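PDB 5T8V: putative uncharacterized protein from Chaetomium thermophilum, which probably loads cohesin onto chromatin as the Scc2 cohesin loader, represented here by its C-terminal HEAT-repeat fragment. Local coordinates for residues Arg10-Val15 with Ile70-Phe75; Ala685-Met690 with Tyr717-Asn722. One frame throughout, in Å; residues are numbered along the deposited sequence.

Interaction 1: Arg10-Val15 with Ile70-Phe75; sequences RQRANV and IELNCF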
loop_
_atom_site.group_PDB
_atom_site.type_symbol
_atom_site.label_atom_id
_atom_site.label_comp_id
_atom_site.label_asym_id
_atom_site.label_seq_id
_atom_site.Cartn_x
_atom_site.Cartn_y
_atom_site.Cartn_z
ATOM N N ARG A 10 27.113 -35.707 -58.776
ATOM C CA ARG A 10 28.235 -36.521 -59.232
ATOM C C ARG A 10 29.290 -35.655 -59.915
ATOM O O ARG A 10 30.447 -35.577 -59.474
ATOM C CB ARG A 10 27.717 -37.610 -60.179
ATOM C CG ARG A 10 28.626 -38.822 -60.336
ATOM C CD ARG A 10 29.514 -38.720 -61.566
ATOM N NE ARG A 10 28.744 -38.682 -62.808
ATOM C CZ ARG A 10 29.285 -38.677 -64.023
ATOM N NH1 ARG A 10 30.604 -38.712 -64.167
ATOM N NH2 ARG A 10 28.508 -38.642 -65.098
ATOM N N GLN A 11 28.894 -34.974 -60.993
ATOM C CA GLN A 11 29.850 -34.178 -61.751
ATOM C C GLN A 11 30.405 -33.035 -60.913
ATOM O O GLN A 11 31.592 -32.709 -61.013
ATOM C CB GLN A 11 29.200 -33.640 -63.027
ATOM C CG GLN A 11 28.713 -34.722 -63.978
ATOM C CD GLN A 11 27.261 -35.095 -63.754
ATOM O OE1 GLN A 11 26.573 -34.494 -62.931
ATOM N NE2 GLN A 11 26.786 -36.094 -64.492
ATOM N N ARG A 12 29.568 -32.406 -60.086
ATOM C CA ARG A 12 30.074 -31.358 -59.203
ATOM C C ARG A 12 31.177 -31.901 -58.305
ATOM O O ARG A 12 32.221 -31.259 -58.130
ATOM C CB ARG A 12 28.942 -30.774 -58.358
ATOM C CG ARG A 12 27.746 -30.287 -59.158
ATOM C CD ARG A 12 27.089 -29.076 -58.513
ATOM N NE ARG A 12 27.018 -29.192 -57.056
ATOM C CZ ARG A 12 26.064 -29.836 -56.391
ATOM N NH1 ARG A 12 26.098 -29.876 -55.065
ATOM N NH2 ARG A 12 25.078 -30.443 -57.041
ATOM N N ALA A 13 30.962 -33.085 -57.730
ATOM C CA ALA A 13 31.992 -33.723 -56.919
ATOM C C ALA A 13 33.279 -33.892 -57.712
ATOM O O ALA A 13 34.366 -33.535 -57.240
ATOM C CB ALA A 13 31.494 -35.075 -56.408
ATOM N N ASN A 14 33.178 -34.430 -58.932
ATOM C CA ASN A 14 34.383 -34.603 -59.739
ATOM C C ASN A 14 35.077 -33.265 -59.990
ATOM O O ASN A 14 36.312 -33.186 -59.982
ATOM C CB ASN A 14 34.043 -35.289 -61.061
ATOM C CG ASN A 14 35.279 -35.730 -61.823
ATOM O OD1 ASN A 14 36.261 -34.993 -61.919
ATOM N ND2 ASN A 14 35.241 -36.941 -62.365
ATOM N N VAL A 15 34.300 -32.201 -60.210
ATOM C CA VAL A 15 34.885 -30.887 -60.463
ATOM C C VAL A 15 35.653 -30.405 -59.239
ATOM O O VAL A 15 36.800 -29.958 -59.341
ATOM C CB VAL A 15 33.795 -29.880 -60.877
ATOM C CG1 VAL A 15 34.359 -28.460 -60.953
ATOM C CG2 VAL A 15 33.202 -30.268 -62.219
ATOM N N ILE A 70 34.694 -32.144 -49.034
ATOM C CA ILE A 70 34.030 -32.780 -47.899
ATOM C C ILE A 70 32.517 -32.743 -48.080
ATOM O O ILE A 70 31.830 -33.757 -47.911
ATOM C CB ILE A 70 34.465 -32.113 -46.579
ATOM C CG1 ILE A 70 35.879 -32.566 -46.209
ATOM C CG2 ILE A 70 33.496 -32.450 -45.440
ATOM C CD1 ILE A 70 36.493 -31.818 -45.036
ATOM N N GLU A 71 31.972 -31.576 -48.432
ATOM C CA GLU A 71 30.520 -31.450 -48.531
ATOM C C GLU A 71 29.947 -32.289 -49.668
ATOM O O GLU A 71 28.776 -32.682 -49.611
ATOM C CB GLU A 71 30.131 -29.984 -48.703
ATOM C CG GLU A 71 30.247 -29.175 -47.423
ATOM C CD GLU A 71 29.800 -27.737 -47.597
ATOM O OE1 GLU A 71 29.550 -27.326 -48.750
ATOM O OE2 GLU A 71 29.698 -27.019 -46.579
ATOM N N LEU A 72 30.740 -32.574 -50.700
ATOM C CA LEU A 72 30.296 -33.402 -51.813
ATOM C C LEU A 72 30.714 -34.859 -51.664
ATOM O O LEU A 72 30.599 -35.630 -52.622
ATOM C CB LEU A 72 30.825 -32.837 -53.134
ATOM C CG LEU A 72 30.420 -31.393 -53.452
ATOM C CD1 LEU A 72 30.904 -31.007 -54.838
ATOM C CD2 LEU A 72 28.912 -31.191 -53.341
ATOM N N ASN A 73 31.199 -35.252 -50.486
ATOM C CA ASN A 73 31.480 -36.653 -50.177
ATOM C C ASN A 73 32.454 -37.278 -51.173
ATOM O O ASN A 73 32.354 -38.465 -51.491
ATOM C CB ASN A 73 30.186 -37.469 -50.120
ATOM C CG ASN A 73 30.365 -38.792 -49.401
ATOM O OD1 ASN A 73 31.185 -38.909 -48.491
ATOM N ND2 ASN A 73 29.598 -39.798 -49.810
ATOM N N CYS A 74 33.400 -36.484 -51.677
ATOM C CA CYS A 74 34.477 -36.997 -52.512
ATOM C C CYS A 74 35.850 -36.756 -51.903
ATOM O O CYS A 74 36.861 -37.049 -52.553
ATOM C CB CYS A 74 34.416 -36.372 -53.914
ATOM S SG CYS A 74 34.585 -34.577 -53.959
ATOM N N PHE A 75 35.917 -36.233 -50.677
ATOM C CA PHE A 75 37.192 -36.063 -49.993
ATOM C C PHE A 75 37.915 -37.389 -49.799
ATOM O O PHE A 75 39.142 -37.399 -49.653
ATOM C CB PHE A 75 36.953 -35.381 -48.644
ATOM C CG PHE A 75 38.205 -35.123 -47.856
ATOM C CD1 PHE A 75 39.212 -34.321 -48.370
ATOM C CD2 PHE A 75 38.363 -35.662 -46.590
ATOM C CE1 PHE A 75 40.360 -34.076 -47.642
ATOM C CE2 PHE A 75 39.510 -35.419 -45.857
ATOM C CZ PHE A 75 40.509 -34.626 -46.382
#
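Ala13 meets Leu72 and Cys74 where one helix leans its side against the capped C-terminal end of another, a compact example of a small residue letting two backbones come close. The CA atoms of Ala13 and Leu72 are 5.4 Å apart, and the CB atoms of the same two residues lie 4.0 Å apart. Leu72 has its CG beside its own backbone N and opposite the carbonyl carbon (chi1 -58°), which sends the two methyl groups along the flank of the helix. Leu72 CD1 settles over the peptide between Arg12 and Ala13, 3.6 Å from Ala13 N. Leu72 CD2 approaches the Arg12 guanidinium obliquely, 3.6 Å from Arg12 NH1, and the two side chains cross at about a right angle. The NH2 of Arg12 gives a weak hydrogen bond to Leu7 O. Cys74 meets the same alanine, with SG between its backbone N and carbonyl carbon (chi1 61°), placing Cys74 SG 4.0 Å from Ala13 CB. Asn73, at positive phi, is the C' residue of a Schellman motif, and this turn delivers Leu72 and Cys74 to Ala13 together. The contact thus packs the N-terminal part of helix 9-36 against the C-terminal end of helix 56-71, with the short hairpin of strands 44-46 and 52-54 between those helices in the chain.

Interaction 2: Ala685-Met690 with Tyr717-Asn722; sequences ALEEKM and YLRNSN
Glu687 faces Arg719 and Asn720 across two well-separated backbones, the nearest CA atoms, of Glu688 and Asn720, being 8.4 Å apart. This is a side-chain bridge within the HEAT-repeat array: the N-terminal part of helix 685-696 is tied to the C-terminal end of helix 703-719 and the loop after it. Glu687 reaches over with CG anti to the backbone N (chi1 -174°) and the chain extended beyond, which carries the carboxylate across the gap; there its two oxygens take different partners. Glu687 OE1 forms a salt bridge with Arg719 NH1 at 2.6 Å, meeting the edge of the guanidinium near its plane; the hydrogen bond in it is weak, and the two planes are 38° apart. Glu687 OE2 accepts from Asn720 ND2 at 2.9 Å on its anti side, while the amide is turned steeply against the carboxylate. Both Glu687 and Arg719 also touch Ile680 of helix 666-682, which puts an apolar neighbour beside the charged pair. With an alanine here, the Arg719 guanidinium would probably lose its anionic mate and Asn720 ND2 its acceptor, leaving the guanidinium freer to turn. The other branch of that amide has its own task, since Asn720 OD1 closes an Asx turn by accepting from Asn722 N at 3.1 Å. Asn722 in turn is an N-cap: its OD1 accepts a hydrogen bond from the backbone N of Leu725, at the start of helix 723-735.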
loop_
_atom_site.group_PDB
_atom_site.type_symbol
_atom_site.label_atom_id
_atom_site.label_comp_id
_atom_site.label_asym_id
_atom_site.label_seq_id
_atom_site.Cartn_x
_atom_site.Cartn_y
_atom_site.Cartn_z
ATOM N N ALA A 685 -14.372 5.763 -13.878
ATOM C CA ALA A 685 -15.661 5.221 -13.459
ATOM C C ALA A 685 -15.607 4.715 -12.025
ATOM O O ALA A 685 -16.609 4.782 -11.305
ATOM C CB ALA A 685 -16.095 4.098 -14.400
ATOM N N LEU A 686 -14.452 4.205 -11.593
ATOM C CA LEU A 686 -14.305 3.774 -10.207
ATOM C C LEU A 686 -14.493 4.934 -9.243
ATOM O O LEU A 686 -14.921 4.732 -8.101
ATOM C CB LEU A 686 -12.928 3.142 -10.000
ATOM C CG LEU A 686 -12.626 1.883 -10.810
ATOM C CD1 LEU A 686 -11.130 1.655 -10.883
ATOM C CD2 LEU A 686 -13.319 0.685 -10.199
ATOM N N GLU A 687 -14.186 6.152 -9.692
ATOM C CA GLU A 687 -14.180 7.326 -8.828
ATOM C C GLU A 687 -15.384 7.363 -7.895
ATOM O O GLU A 687 -15.232 7.375 -6.670
ATOM C CB GLU A 687 -14.128 8.589 -9.692
ATOM C CG GLU A 687 -13.972 9.871 -8.906
ATOM C CD GLU A 687 -13.452 11.010 -9.760
ATOM O OE1 GLU A 687 -12.266 10.972 -10.153
ATOM O OE2 GLU A 687 -14.235 11.940 -10.048
ATOM N N GLU A 688 -16.594 7.357 -8.458
ATOM C CA GLU A 688 -17.785 7.532 -7.635
ATOM C C GLU A 688 -17.839 6.524 -6.494
ATOM O O GLU A 688 -18.214 6.872 -5.369
ATOM C CB GLU A 688 -19.046 7.428 -8.495
ATOM C CG GLU A 688 -20.332 7.525 -7.686
ATOM C CD GLU A 688 -21.538 7.888 -8.530
ATOM O OE1 GLU A 688 -21.493 7.677 -9.761
ATOM O OE2 GLU A 688 -22.530 8.390 -7.959
ATOM N N LYS A 689 -17.464 5.272 -6.755
ATOM C CA LYS A 689 -17.580 4.248 -5.725
ATOM C C LYS A 689 -16.385 4.215 -4.782
ATOM O O LYS A 689 -16.449 3.526 -3.759
ATOM C CB LYS A 689 -17.774 2.869 -6.369
ATOM C CG LYS A 689 -16.494 2.082 -6.631
ATOM C CD LYS A 689 -16.799 0.754 -7.312
ATOM C CE LYS A 689 -15.736 -0.296 -7.001
ATOM N NZ LYS A 689 -15.724 -0.688 -5.557
ATOM N N MET A 690 -15.308 4.936 -5.088
ATOM C CA MET A 690 -14.125 4.941 -4.238
ATOM C C MET A 690 -14.034 6.164 -3.336
ATOM O O MET A 690 -13.411 6.085 -2.271
ATOM C CB MET A 690 -12.858 4.848 -5.096
ATOM C CG MET A 690 -12.778 3.566 -5.919
ATOM S SD MET A 690 -11.144 3.240 -6.613
ATOM C CE MET A 690 -10.315 2.530 -5.199
ATOM N N TYR A 717 -13.203 16.520 -5.779
ATOM C CA TYR A 717 -14.259 17.526 -5.774
ATOM C C TYR A 717 -14.177 18.403 -7.014
ATOM O O TYR A 717 -15.202 18.723 -7.628
ATOM C CB TYR A 717 -14.172 18.379 -4.509
ATOM C CG TYR A 717 -15.291 19.394 -4.374
ATOM C CD1 TYR A 717 -15.264 20.587 -5.084
ATOM C CD2 TYR A 717 -16.369 19.161 -3.533
ATOM C CE1 TYR A 717 -16.280 21.514 -4.965
ATOM C CE2 TYR A 717 -17.391 20.084 -3.406
ATOM C CZ TYR A 717 -17.342 21.259 -4.125
ATOM O OH TYR A 717 -18.356 22.182 -4.003
ATOM N N LEU A 718 -12.964 18.804 -7.402
ATOM C CA LEU A 718 -12.824 19.634 -8.595
ATOM C C LEU A 718 -13.105 18.838 -9.864
ATOM O O LEU A 718 -13.682 19.371 -10.819
ATOM C CB LEU A 718 -11.426 20.252 -8.648
ATOM C CG LEU A 718 -11.047 21.197 -7.502
ATOM C CD1 LEU A 718 -9.664 21.784 -7.743
ATOM C CD2 LEU A 718 -12.079 22.309 -7.325
ATOM N N ARG A 719 -12.712 17.562 -9.898
ATOM C CA ARG A 719 -12.915 16.757 -11.100
ATOM C C ARG A 719 -14.393 16.473 -11.339
ATOM O O ARG A 719 -14.930 16.766 -12.413
ATOM C CB ARG A 719 -12.148 15.439 -10.992
ATOM C CG ARG A 719 -10.643 15.561 -11.090
ATOM C CD ARG A 719 -10.014 14.226 -11.457
ATOM N NE ARG A 719 -8.944 13.844 -10.534
ATOM C CZ ARG A 719 -9.042 12.920 -9.582
ATOM N NH1 ARG A 719 -10.169 12.239 -9.399
ATOM N NH2 ARG A 719 -7.996 12.666 -8.809
ATOM N N ASN A 720 -15.061 15.887 -10.351
ATOM C CA ASN A 720 -16.397 15.333 -10.528
ATOM C C ASN A 720 -17.457 16.391 -10.243
ATOM O O ASN A 720 -17.431 17.035 -9.190
ATOM C CB ASN A 720 -16.589 14.131 -9.605
ATOM C CG ASN A 720 -17.506 13.086 -10.192
ATOM O OD1 ASN A 720 -18.567 13.402 -10.727
ATOM N ND2 ASN A 720 -17.097 11.826 -10.101
ATOM N N SER A 721 -18.388 16.559 -11.179
ATOM C CA SER A 721 -19.494 17.494 -11.018
ATOM C C SER A 721 -20.705 16.865 -10.341
ATOM O O SER A 721 -21.721 17.547 -10.170
ATOM C CB SER A 721 -19.910 18.062 -12.380
ATOM O OG SER A 721 -20.317 17.029 -13.259
ATOM N N ASN A 722 -20.627 15.593 -9.961
ATOM C CA ASN A 722 -21.728 14.947 -9.260
ATOM C C ASN A 722 -22.028 15.690 -7.963
ATOM O O ASN A 722 -21.137 15.906 -7.136
ATOM C CB ASN A 722 -21.380 13.484 -8.977
ATOM C CG ASN A 722 -22.493 12.739 -8.258
ATOM O OD1 ASN A 722 -23.023 13.206 -7.249
ATOM N ND2 ASN A 722 -22.849 11.570 -8.776
#

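The two contacts come in series along the chain, interaction 1 closing long before interaction 2 opens, and they share no helix. Their centres are about 81 Å apart and their nearest atoms about 61 Å apart. Interaction 1 lies near the N-terminal extremity of the fragment, its centre about 72 Å from that of the chain, whereas the centre of interaction 2 is about 21 Å from it, within the range of the PDS5 family. Each joins a helix to the C-terminal end of another helix, one by apolar contacts and one by charged and polar bonds. In an extended, mostly helical chain of this kind, such local joints link near neighbours in sequence, and the overall shape probably arises from their succession.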